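Local coordinates for protein nitrilotriacetate monooxygenase (Burkholderia pseudomallei, PDB 3SDO) that probably acts as a flavin-dependent monooxygenase of the bacterial luciferase-like family, using reduced FMN and molecular oxygen to oxidise its substrate, at residues Gly274-Ala279 with Asp285-Gln290; His306-His311 with Asp338-Leu343; Arg347-Thr350 with Tyr356-Ser359. All coordinates share one frame; numbering follows the deposited sequence.

Interaction 1 of 3, residues Gly274-Ala279 with Asp285-Gln290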
loop_
_atom_site.group_PDB
_atom_site.type_symbol
_atom_site.label_atom_id
_atom_site.label_comp_id
_atom_site.label_asym_id
_atom_site.label_seq_id
_atom_site.Cartn_x
_atom_site.Cartn_y
_atom_site.Cartn_z
ATOM N N GLY A 274 -8.444 23.156 10.466
ATOM C CA GLY A 274 -7.039 23.292 10.833
ATOM C C GLY A 274 -6.837 24.281 11.965
ATOM O O GLY A 274 -6.313 25.370 11.755
ATOM N N PRO A 275 -7.242 23.906 13.178
ATOM C CA PRO A 275 -7.182 24.831 14.309
ATOM C C PRO A 275 -5.768 25.160 14.790
ATOM O O PRO A 275 -4.894 24.307 14.768
ATOM C CB PRO A 275 -7.937 24.073 15.405
ATOM C CG PRO A 275 -7.781 22.627 15.011
ATOM C CD PRO A 275 -7.895 22.638 13.552
ATOM N N ILE A 276 -5.586 26.385 15.271
ATOM C CA ILE A 276 -4.337 26.833 15.853
ATOM C C ILE A 276 -4.639 27.433 17.216
ATOM O O ILE A 276 -5.403 28.405 17.320
ATOM C CB ILE A 276 -3.678 27.909 14.962
ATOM C CG1 ILE A 276 -3.467 27.373 13.539
ATOM C CG2 ILE A 276 -2.358 28.406 15.583
ATOM C CD1 ILE A 276 -2.799 28.398 12.583
ATOM N N VAL A 277 -4.050 26.866 18.263
ATOM C CA VAL A 277 -4.427 27.232 19.626
ATOM C C VAL A 277 -3.219 27.742 20.400
ATOM O O VAL A 277 -2.079 27.355 20.117
ATOM C CB VAL A 277 -5.081 26.039 20.390
ATOM C CG1 VAL A 277 -6.388 25.603 19.681
ATOM C CG2 VAL A 277 -4.130 24.874 20.470
ATOM N N GLY A 278 -3.497 28.634 21.340
ATOM C CA GLY A 278 -2.529 29.156 22.276
ATOM C C GLY A 278 -3.278 29.512 23.551
ATOM O O GLY A 278 -4.505 29.543 23.555
ATOM N N ALA A 279 -2.554 29.784 24.628
ATOM C CA ALA A 279 -3.175 30.016 25.939
ATOM C C ALA A 279 -3.916 31.338 25.955
ATOM O O ALA A 279 -4.864 31.522 26.707
ATOM C CB ALA A 279 -2.110 30.007 27.037
ATOM N N ASP A 285 -2.230 33.786 17.850
ATOM C CA ASP A 285 -1.944 34.680 16.730
ATOM C C ASP A 285 -0.451 34.616 16.324
ATOM O O ASP A 285 -0.116 34.718 15.156
ATOM C CB ASP A 285 -2.332 36.131 17.081
ATOM C CG ASP A 285 -3.859 36.397 17.022
ATOM O OD1 ASP A 285 -4.662 35.581 16.500
ATOM O OD2 ASP A 285 -4.266 37.470 17.504
ATOM N N ASP A 286 0.432 34.454 17.306
ATOM C CA ASP A 286 1.870 34.355 17.052
ATOM C C ASP A 286 2.145 33.066 16.283
ATOM O O ASP A 286 2.951 33.060 15.348
ATOM C CB ASP A 286 2.681 34.358 18.355
ATOM C CG ASP A 286 2.726 35.725 19.048
ATOM O OD1 ASP A 286 2.448 36.783 18.426
ATOM O OD2 ASP A 286 3.067 35.733 20.257
ATOM N N LYS A 287 1.463 31.984 16.667
ATOM C CA LYS A 287 1.639 30.699 15.996
ATOM C C LYS A 287 1.116 30.783 14.573
ATOM O O LYS A 287 1.697 30.228 13.648
ATOM C CB LYS A 287 0.901 29.569 16.727
ATOM C CG LYS A 287 1.566 29.132 18.025
ATOM C CD LYS A 287 0.883 27.892 18.599
ATOM C CE LYS A 287 1.303 27.722 20.044
ATOM N NZ LYS A 287 0.583 26.641 20.716
ATOM N N TYR A 288 -0.000 31.470 14.410
ATOM C CA TYR A 288 -0.568 31.672 13.097
ATOM C C TYR A 288 0.396 32.476 12.202
ATOM O O TYR A 288 0.591 32.161 11.032
ATOM C CB TYR A 288 -1.898 32.372 13.247
ATOM C CG TYR A 288 -2.524 32.789 11.951
ATOM C CD1 TYR A 288 -2.986 31.849 11.044
ATOM C CD2 TYR A 288 -2.663 34.119 11.643
ATOM C CE1 TYR A 288 -3.569 32.237 9.838
ATOM C CE2 TYR A 288 -3.242 34.517 10.451
ATOM C CZ TYR A 288 -3.698 33.570 9.557
ATOM O OH TYR A 288 -4.277 33.991 8.375
ATOM N N ARG A 289 1.026 33.494 12.758
ATOM C CA ARG A 289 2.034 34.245 12.003
ATOM C C ARG A 289 3.217 33.345 11.583
ATOM O O ARG A 289 3.749 33.485 10.469
ATOM C CB ARG A 289 2.504 35.483 12.792
ATOM C CG ARG A 289 1.443 36.608 12.824
ATOM C CD ARG A 289 1.987 37.935 13.371
ATOM N NE ARG A 289 1.904 37.987 14.832
ATOM C CZ ARG A 289 0.790 38.238 15.523
ATOM N NH1 ARG A 289 -0.365 38.473 14.900
ATOM N NH2 ARG A 289 0.831 38.250 16.849
ATOM N N GLN A 290 3.610 32.419 12.457
ATOM C CA GLN A 290 4.676 31.457 12.131
ATOM C C GLN A 290 4.254 30.650 10.914
ATOM O O GLN A 290 5.000 30.519 9.942
ATOM C CB GLN A 290 4.909 30.458 13.265
ATOM C CG GLN A 290 5.769 30.922 14.398
ATOM C CD GLN A 290 6.021 29.798 15.424
ATOM O OE1 GLN A 290 5.901 28.594 15.126
ATOM N NE2 GLN A 290 6.353 30.195 16.643
#
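Ile276 and Val277 end a strand of the luciferase-like TIM barrel, strand 268-277, and meet Lys287 and Tyr288 of helix 281-292. This is the first helix after the strand, so the contact folds the chain back on itself just beyond the barrel sheet. The CB of Ile276 points toward the helix and the CB of Val277 points away from it. The side chain of Val277 packs instead on Val378 and Val412 of two other helices.

Both branches of Ile276 are used. CG2 rests 3.6 Å from CB of Lys287. The other branch is carried forward by its extended second torsion (chi2 -180°), which brings CD1 to 3.8 Å from CD1 of Tyr288. That methyl lies in the plane of the tyrosine ring, at its edge, and covers neither face. Tyr288 also touches Ile372 of the neighbouring strand 372-373.

Lys287 runs past Ile276 in the opposite direction. Its chain is extended beyond CG and follows the strand as far as Val277. The ammonium group has a second, charged partner in Asp407 of helix 401-418. Lys287 thus ties the strand end, its own helix and helix 401-418 together. Its NZ donates to the O of Val277 at 2.8 Å, in the carbonyl plane, with a C=O...N angle of 154°.

Interaction 2 of 3, residues His306-His311 with Asp338-Leu343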
loop_
_atom_site.group_PDB
_atom_site.type_symbol
_atom_site.label_atom_id
_atom_site.label_comp_id
_atom_site.label_asym_id
_atom_site.label_seq_id
_atom_site.Cartn_x
_atom_site.Cartn_y
_atom_site.Cartn_z
ATOM N N HIS A 306 0.903 35.335 -10.776
ATOM C CA HIS A 306 0.034 34.410 -11.516
ATOM C C HIS A 306 -1.298 35.045 -11.974
ATOM O O HIS A 306 -1.800 34.773 -13.075
ATOM C CB HIS A 306 -0.208 33.163 -10.615
ATOM C CG HIS A 306 -1.246 32.210 -11.113
ATOM N ND1 HIS A 306 -1.081 31.452 -12.253
ATOM C CD2 HIS A 306 -2.452 31.860 -10.600
ATOM C CE1 HIS A 306 -2.152 30.696 -12.437
ATOM N NE2 HIS A 306 -2.998 30.922 -11.444
ATOM N N PHE A 307 -1.872 35.886 -11.127
ATOM C CA PHE A 307 -3.170 36.461 -11.409
ATOM C C PHE A 307 -3.094 37.705 -12.278
ATOM O O PHE A 307 -4.110 38.137 -12.812
ATOM C CB PHE A 307 -3.901 36.746 -10.101
ATOM C CG PHE A 307 -4.231 35.491 -9.311
ATOM C CD1 PHE A 307 -5.038 34.509 -9.854
ATOM C CD2 PHE A 307 -3.723 35.297 -8.038
ATOM C CE1 PHE A 307 -5.340 33.349 -9.138
ATOM C CE2 PHE A 307 -4.015 34.130 -7.313
ATOM C CZ PHE A 307 -4.830 33.161 -7.866
ATOM N N PHE A 308 -1.902 38.280 -12.416
ATOM C CA PHE A 308 -1.721 39.525 -13.155
ATOM C C PHE A 308 -0.783 39.364 -14.358
ATOM O O PHE A 308 0.080 40.209 -14.603
ATOM C CB PHE A 308 -1.184 40.605 -12.208
ATOM C CG PHE A 308 -2.181 41.080 -11.199
ATOM C CD1 PHE A 308 -3.037 42.129 -11.499
ATOM C CD2 PHE A 308 -2.252 40.500 -9.947
ATOM C CE1 PHE A 308 -3.953 42.590 -10.571
ATOM C CE2 PHE A 308 -3.144 40.952 -9.002
ATOM C CZ PHE A 308 -4.000 42.005 -9.312
ATOM N N GLN A 309 -0.960 38.286 -15.115
ATOM C CA GLN A 309 -0.189 38.039 -16.333
ATOM C C GLN A 309 1.334 38.128 -16.104
ATOM O O GLN A 309 2.065 38.716 -16.910
ATOM C CB GLN A 309 -0.637 38.998 -17.450
ATOM C CG GLN A 309 -2.132 38.897 -17.780
ATOM C CD GLN A 309 -2.549 39.696 -19.005
ATOM O OE1 GLN A 309 -2.437 40.923 -19.038
ATOM N NE2 GLN A 309 -3.108 39.002 -19.997
ATOM N N GLN A 310 1.787 37.520 -15.007
ATOM C CA GLN A 310 3.205 37.460 -14.621
ATOM C C GLN A 310 3.870 38.806 -14.360
ATOM O O GLN A 310 5.077 38.961 -14.540
ATOM C CB GLN A 310 4.035 36.664 -15.620
ATOM C CG GLN A 310 3.597 35.196 -15.683
ATOM C CD GLN A 310 2.947 34.855 -16.986
ATOM O OE1 GLN A 310 1.784 35.206 -17.230
ATOM N NE2 GLN A 310 3.691 34.161 -17.849
ATOM N N HIS A 311 3.091 39.746 -13.858
ATOM C CA HIS A 311 3.636 41.013 -13.413
ATOM C C HIS A 311 4.697 40.780 -12.334
ATOM O O HIS A 311 4.528 39.928 -11.466
ATOM C CB HIS A 311 2.520 41.917 -12.885
ATOM C CG HIS A 311 2.970 43.305 -12.580
ATOM N ND1 HIS A 311 3.162 44.257 -13.557
ATOM C CD2 HIS A 311 3.249 43.909 -11.400
ATOM C CE1 HIS A 311 3.558 45.387 -12.991
ATOM N NE2 HIS A 311 3.605 45.204 -11.682
ATOM N N ASP A 338 -10.088 41.407 -9.346
ATOM C CA ASP A 338 -11.061 42.339 -8.758
ATOM C C ASP A 338 -11.164 42.142 -7.235
ATOM O O ASP A 338 -11.187 43.117 -6.483
ATOM C CB ASP A 338 -12.439 42.184 -9.408
ATOM C CG ASP A 338 -12.521 42.823 -10.799
ATOM O OD1 ASP A 338 -11.615 43.597 -11.180
ATOM O OD2 ASP A 338 -13.514 42.558 -11.509
ATOM N N ASN A 339 -11.222 40.896 -6.781
ATOM C CA ASN A 339 -11.297 40.636 -5.335
ATOM C C ASN A 339 -10.068 41.198 -4.627
ATOM O O ASN A 339 -10.168 41.803 -3.559
ATOM C CB ASN A 339 -11.376 39.135 -5.028
ATOM C CG ASN A 339 -12.667 38.500 -5.481
ATOM O OD1 ASN A 339 -13.674 39.179 -5.730
ATOM N ND2 ASN A 339 -12.656 37.169 -5.571
ATOM N N ILE A 340 -8.907 40.991 -5.241
ATOM C CA ILE A 340 -7.646 41.440 -4.674
ATOM C C ILE A 340 -7.617 42.978 -4.565
ATOM O O ILE A 340 -7.323 43.543 -3.499
ATOM C CB ILE A 340 -6.451 40.892 -5.508
ATOM C CG1 ILE A 340 -6.310 39.382 -5.277
ATOM C CG2 ILE A 340 -5.144 41.577 -5.128
ATOM C CD1 ILE A 340 -5.314 38.690 -6.201
ATOM N N LYS A 341 -7.953 43.653 -5.655
ATOM C CA LYS A 341 -7.958 45.121 -5.665
ATOM C C LYS A 341 -9.002 45.719 -4.703
ATOM O O LYS A 341 -8.746 46.737 -4.054
ATOM C CB LYS A 341 -8.131 45.658 -7.100
ATOM C CG LYS A 341 -6.907 45.400 -7.995
ATOM C CD LYS A 341 -7.066 45.962 -9.424
ATOM C CE LYS A 341 -8.018 45.130 -10.273
ATOM N NZ LYS A 341 -8.077 45.567 -11.714
ATOM N N ARG A 342 -10.165 45.088 -4.595
ATOM C CA ARG A 342 -11.202 45.559 -3.676
ATOM C C ARG A 342 -10.684 45.488 -2.238
ATOM O O ARG A 342 -10.816 46.438 -1.469
ATOM C CB ARG A 342 -12.474 44.717 -3.823
ATOM C CG ARG A 342 -13.683 45.255 -3.062
ATOM C CD ARG A 342 -14.982 44.601 -3.530
ATOM N NE ARG A 342 -14.815 43.155 -3.633
ATOM C CZ ARG A 342 -14.928 42.423 -4.741
ATOM N NH1 ARG A 342 -15.264 42.952 -5.913
ATOM N NH2 ARG A 342 -14.713 41.118 -4.659
ATOM N N LEU A 343 -10.096 44.350 -1.888
ATOM C CA LEU A 343 -9.505 44.143 -0.566
ATOM C C LEU A 343 -8.472 45.222 -0.248
ATOM O O LEU A 343 -8.535 45.872 0.801
ATOM C CB LEU A 343 -8.845 42.766 -0.517
ATOM C CG LEU A 343 -8.155 42.325 0.774
ATOM C CD1 LEU A 343 -9.180 41.757 1.752
ATOM C CD2 LEU A 343 -7.078 41.291 0.437
#
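Ile340 reaches out from helix 334-346 toward Phe307 and Phe308, near the end of helix 297-307. Its CB points at the two phenylalanines, and both branches leaving it find partners. CG2, anti to the backbone N, lies 4.4 Å from CZ of Phe308. CG1 lies beside the backbone N (chi1 -71°) and packs against Val358 of helix 351-363. Beyond it the chain is extended, and the tip is CD1. This methyl touches both aromatic side chains. It is 4.2 Å from CD2 of Phe307 and also 4.2 Å from CE2 of Phe308, and it approaches both rings obliquely. The side chains of Ile340 and Phe307 cross at about a right angle.

The three helices that meet here, 297-307, 334-346 and 351-363, belong to the long insertion between the barrel strands 268-277 and 393-396. The contact is part of the apolar core of this helical region. No hydrogen bond crosses it, and all three touching residues are buried.

More aromatic rings surround the pair. Phe307 meets Tyr303 and Phe333 edge-to-face, and Phe308 meets Phe313 in the same way. Within its own segment, Phe307 carries CD2 of His306 over one ring face, 3.6 Å above the plane. Phe308 also opens a type I' beta turn that ends at His311. The turn is closed by the bond from N of His311 to O of Phe308, 3.1 Å long.

Interaction 3 of 3, residues Arg347-Thr350 with Tyr356-Ser359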
loop_
_atom_site.group_PDB
_atom_site.type_symbol
_atom_site.label_atom_id
_atom_site.label_comp_id
_atom_site.label_asym_id
_atom_site.label_seq_id
_atom_site.Cartn_x
_atom_site.Cartn_y
_atom_site.Cartn_z
ATOM N N ARG A 347 -9.368 47.919 2.697
ATOM C CA ARG A 347 -8.473 47.848 3.835
ATOM C C ARG A 347 -7.190 48.517 3.369
ATOM O O ARG A 347 -6.785 48.328 2.236
ATOM C CB ARG A 347 -8.276 46.382 4.226
ATOM C CG ARG A 347 -9.606 45.699 4.602
ATOM C CD ARG A 347 -9.458 44.204 4.845
ATOM N NE ARG A 347 -8.626 43.924 6.016
ATOM C CZ ARG A 347 -7.934 42.799 6.210
ATOM N NH1 ARG A 347 -7.962 41.807 5.316
ATOM N NH2 ARG A 347 -7.201 42.661 7.309
ATOM N N LYS A 348 -6.555 49.333 4.197
ATOM C CA LYS A 348 -5.394 50.073 3.700
ATOM C C LYS A 348 -4.162 49.156 3.723
ATOM O O LYS A 348 -3.260 49.353 4.525
ATOM C CB LYS A 348 -5.173 51.347 4.527
ATOM N N LEU A 349 -4.146 48.150 2.844
ATOM C CA LEU A 349 -3.156 47.071 2.920
ATOM C C LEU A 349 -1.865 47.378 2.169
ATOM O O LEU A 349 -1.870 48.009 1.113
ATOM C CB LEU A 349 -3.737 45.747 2.404
ATOM C CG LEU A 349 -4.971 45.218 3.145
ATOM C CD1 LEU A 349 -5.330 43.811 2.675
ATOM C CD2 LEU A 349 -4.754 45.223 4.665
ATOM N N THR A 350 -0.759 46.904 2.732
ATOM C CA THR A 350 0.531 46.966 2.072
ATOM C C THR A 350 0.605 45.819 1.060
ATOM O O THR A 350 -0.244 44.923 1.065
ATOM C CB THR A 350 1.663 46.835 3.100
ATOM O OG1 THR A 350 1.572 45.555 3.754
ATOM C CG2 THR A 350 1.577 47.970 4.143
ATOM N N TYR A 356 0.169 38.009 1.240
ATOM C CA TYR A 356 -0.026 36.951 2.235
ATOM C C TYR A 356 -1.513 36.650 2.442
ATOM O O TYR A 356 -1.875 35.493 2.590
ATOM C CB TYR A 356 0.690 37.284 3.560
ATOM C CG TYR A 356 2.155 36.888 3.547
ATOM C CD1 TYR A 356 3.147 37.818 3.280
ATOM C CD2 TYR A 356 2.538 35.582 3.776
ATOM C CE1 TYR A 356 4.483 37.462 3.259
ATOM C CE2 TYR A 356 3.866 35.210 3.752
ATOM C CZ TYR A 356 4.842 36.150 3.494
ATOM O OH TYR A 356 6.174 35.799 3.471
ATOM N N GLU A 357 -2.365 37.679 2.422
ATOM C CA GLU A 357 -3.832 37.488 2.404
ATOM C C GLU A 357 -4.253 36.472 1.361
ATOM O O GLU A 357 -5.015 35.531 1.644
ATOM C CB GLU A 357 -4.555 38.800 2.054
ATOM C CG GLU A 357 -4.854 39.686 3.214
ATOM C CD GLU A 357 -5.923 39.122 4.094
ATOM O OE1 GLU A 357 -6.839 38.460 3.558
ATOM O OE2 GLU A 357 -5.837 39.332 5.325
ATOM N N VAL A 358 -3.794 36.715 0.141
ATOM C CA VAL A 358 -4.025 35.819 -0.979
ATOM C C VAL A 358 -3.383 34.473 -0.619
ATOM O O VAL A 358 -4.101 33.504 -0.315
ATOM C CB VAL A 358 -3.466 36.439 -2.270
ATOM C CG1 VAL A 358 -3.556 35.485 -3.451
ATOM C CG2 VAL A 358 -4.231 37.753 -2.585
ATOM N N SER A 359 -2.051 34.450 -0.556
ATOM C CA SER A 359 -1.281 33.248 -0.188
ATOM C C SER A 359 -1.837 32.461 1.027
ATOM O O SER A 359 -2.358 31.355 0.847
ATOM C CB SER A 359 0.187 33.620 0.071
#
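Arg347 and Glu357 form a salt bridge between the loop after helix 334-346 and the middle of helix 351-363. NH1 of Arg347 lies 3.3 Å from OE2 of Glu357. The N-H points well at the oxygen, with an angle of 162° at the hydrogen, but the bond is long and weak. The two side chains come from opposite directions. The guanidinium and carboxylate planes are 88° apart, so the groups do not pair side by side. OE2 is met at the edge of the guanidinium, near its plane, while OE1 of Glu357 stays 3.9 Å from NH1 of Arg347.

Leu349 touches both charged residues. Its CD2 lies over the centre of one face of the Arg347 guanidinium, 4.2 Å above the plane. Its CD1 is 4.2 Å from CG of Glu357, and these two side chains cross at about a right angle. Its two methyls thus meet one partner each.

Two bends bring the charges together. The arginine chain turns at its third torsion (chi3 65°), and the glutamate chain turns at its second.

Further out, the backbone fixes where these side chains start. Arg347 is the first residue to leave the preceding helix. Leu349 is held by a backbone bond to Phe322. Thr350 is the N-cap of helix 351-363: its side chain caps a backbone N, and its own N is bonded to the Glu353 carboxylate, as in a capping box. The contact thus closes a short helix-loop-helix corner.

Arg347 is exposed and Glu357 partly so. With a single long bond at the surface, the pair probably gives a modest electrostatic link that solvent can weaken.

Overall arrangement
Interactions 2 and 3 adjoin, with centres 11 Å apart. Helix 334-346 of interaction 2 runs through the loop 347-350 into helix 351-363 of interaction 3. CG of Leu343 packs 3.7 Å from CD1 of Leu349, and CD2 of Leu343 lies 3.9 Å from CB of Glu357. The buried core of interaction 2 therefore runs out to the surface salt bridge of interaction 3. Interaction 1 is separate. Its centre lies 19 Å from that of interaction 3 and 28 Å from that of interaction 2, and it touches neither. It sits at the end of a barrel strand, whereas the other two lie in the helical region that follows. All three are away from the predicted FMN-binding residues.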